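Local coordinates for putative transcriptional regulator (Salmonella typhimurium, PDB 1YYV), which probably binds DNA as a transcriptional regulator of the HxlR-like helix-turn-helix family, although its function has not been established, at residues H49-L54 against V91-T96. Residues are numbered along the deposited sequence; the frame is centred on the assembly and turned at random. Where two conformers were deposited one is given.
Sequences HRFSDL and VEYSLT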
# COMPACT_ATOMS: atom_id res chain seq x y z
N HIS A 49 -8.01 -11.97 -16.68
CA HIS A 49 -7.56 -11.01 -17.70
C HIS A 49 -6.34 -11.61 -18.32
O HIS A 49 -5.55 -12.26 -17.63
CB HIS A 49 -7.11 -9.72 -17.04
CG HIS A 49 -8.23 -8.88 -16.52
ND1 HIS A 49 -9.09 -9.32 -15.53
CD2 HIS A 49 -8.63 -7.63 -16.84
CE1 HIS A 49 -9.98 -8.38 -15.28
NE2 HIS A 49 -9.73 -7.35 -16.07
N ARG A 50 -6.18 -11.37 -19.63
CA ARG A 50 -4.95 -11.65 -20.37
C ARG A 50 -4.02 -10.49 -20.11
O ARG A 50 -4.46 -9.40 -19.69
CB ARG A 50 -5.24 -11.83 -21.87
CG ARG A 50 -6.43 -12.76 -22.11
CD ARG A 50 -6.49 -13.34 -23.50
NE ARG A 50 -7.32 -12.51 -24.37
CZ ARG A 50 -8.06 -12.96 -25.39
NH1 ARG A 50 -8.11 -14.26 -25.69
NH2 ARG A 50 -8.75 -12.10 -26.10
N PHE A 51 -2.72 -10.72 -20.33
CA PHE A 51 -1.74 -9.64 -20.23
C PHE A 51 -2.19 -8.38 -20.95
O PHE A 51 -2.01 -7.29 -20.43
CB PHE A 51 -0.38 -10.10 -20.77
CG PHE A 51 0.75 -9.14 -20.48
CD1 PHE A 51 1.57 -9.32 -19.37
CD2 PHE A 51 1.00 -8.04 -21.32
CE1 PHE A 51 2.64 -8.46 -19.11
CE2 PHE A 51 2.06 -7.17 -21.06
CZ PHE A 51 2.88 -7.38 -19.95
N SER A 52 -2.77 -8.52 -22.15
CA SER A 52 -3.18 -7.39 -23.00
C SER A 52 -4.37 -6.62 -22.45
O SER A 52 -4.51 -5.44 -22.70
CB SER A 52 -3.46 -7.83 -24.47
OG SER A 52 -4.62 -8.67 -24.58
N ASP A 53 -5.23 -7.30 -21.71
CA ASP A 53 -6.36 -6.69 -21.00
C ASP A 53 -5.91 -5.80 -19.81
O ASP A 53 -6.43 -4.68 -19.63
CB ASP A 53 -7.31 -7.78 -20.51
CG ASP A 53 -7.95 -8.58 -21.64
OD1 ASP A 53 -7.82 -8.18 -22.83
OD2 ASP A 53 -8.61 -9.61 -21.33
N LEU A 54 -4.96 -6.28 -19.00
CA LEU A 54 -4.38 -5.46 -17.92
C LEU A 54 -3.69 -4.25 -18.50
O LEU A 54 -3.96 -3.12 -18.11
CB LEU A 54 -3.37 -6.26 -17.08
CG LEU A 54 -3.99 -7.45 -16.35
CD1 LEU A 54 -2.93 -8.39 -15.83
CD2 LEU A 54 -4.96 -6.99 -15.25
N VAL A 91 -1.29 -15.03 -22.37
CA VAL A 91 -1.14 -15.50 -21.02
C VAL A 91 -2.27 -14.85 -20.25
O VAL A 91 -2.52 -13.66 -20.40
CB VAL A 91 0.26 -15.16 -20.46
CG1 VAL A 91 0.53 -13.68 -20.49
CG2 VAL A 91 0.42 -15.73 -19.09
N GLU A 92 -2.96 -15.66 -19.46
CA GLU A 92 -4.05 -15.19 -18.61
C GLU A 92 -3.73 -15.27 -17.13
O GLU A 92 -3.05 -16.21 -16.68
CB GLU A 92 -5.32 -16.01 -18.90
CG GLU A 92 -6.20 -15.33 -19.91
CD GLU A 92 -7.05 -16.29 -20.65
OE1 GLU A 92 -7.69 -17.10 -19.97
OE2 GLU A 92 -7.08 -16.23 -21.92
N TYR A 93 -4.28 -14.29 -16.39
CA TYR A 93 -4.07 -14.07 -14.95
C TYR A 93 -5.39 -14.04 -14.21
O TYR A 93 -6.32 -13.38 -14.63
CB TYR A 93 -3.35 -12.71 -14.71
CG TYR A 93 -1.99 -12.67 -15.35
CD1 TYR A 93 -0.90 -13.25 -14.72
CD2 TYR A 93 -1.82 -12.15 -16.62
CE1 TYR A 93 0.35 -13.27 -15.32
CE2 TYR A 93 -0.57 -12.16 -17.24
CZ TYR A 93 0.50 -12.73 -16.58
OH TYR A 93 1.75 -12.75 -17.15
N SER A 94 -5.44 -14.73 -13.09
CA SER A 94 -6.52 -14.56 -12.13
C SER A 94 -5.95 -14.64 -10.71
O SER A 94 -4.79 -15.03 -10.51
CB SER A 94 -7.60 -15.63 -12.33
OG SER A 94 -7.01 -16.93 -12.29
N LEU A 95 -6.80 -14.31 -9.73
CA LEU A 95 -6.46 -14.38 -8.32
C LEU A 95 -6.63 -15.78 -7.74
O LEU A 95 -7.60 -16.48 -8.02
CB LEU A 95 -7.34 -13.43 -7.49
CG LEU A 95 -7.33 -11.96 -7.82
CD1 LEU A 95 -8.55 -11.35 -7.24
CD2 LEU A 95 -6.06 -11.27 -7.32
N THR A 96 -5.66 -16.17 -6.93
CA THR A 96 -5.77 -17.32 -6.09
C THR A 96 -6.70 -16.96 -4.91
O THR A 96 -7.03 -15.76 -4.73
CB THR A 96 -4.38 -17.73 -5.59
OG1 THR A 96 -3.85 -16.69 -4.77
CG2 THR A 96 -3.43 -17.99 -6.80
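The carbonyl oxygen of His49 is held by one hydrogen bond and one weaker contact: Tyr93 N reaches His49 O at 2.7 Å, nearly along the C=O axis, and the CA-H of Glu92 approaches it at a bent angle (Glu92 CA to His49 O 3.4 Å). His49 N returns a bond to Tyr93 O (3.0 Å), in the carbonyl plane, so the two residues form an antiparallel hydrogen-bonded pair. Phe51 N, already in the first turn of helix 51-55, still donates to Val91 O at 2.9 Å, tying the helix start to the strand. Arg50, between His49 and Phe51 and at the N-cap of the helix, makes a non-hydrogen-bonded pair with Glu92. Their side chains run alongside each other in the same direction: Arg50 CG packs on Glu92 CG at 3.4 Å, but Arg50 NH1 and Glu92 OE2 stay 4.4 Å apart, short of a salt bridge, with guanidinium and carboxylate planes turned by 57°. On the opposite face Tyr93, its CG anti to the carbonyl carbon (chi1 -61°), runs beside Phe51 and places OH at the edge of the Phe51 ring. Leu54 crosses this tyrosine at about a right angle, CD1 lying 4.0 Å from Tyr93 CD2, and Leu70 of helix 66-76 touches all three side chains. Strand 90-95 lies between 49-50 and its hairpin partner 79-84 in the antiparallel sheet, as in the winged helix-turn-helix fold of HxlR-like regulators.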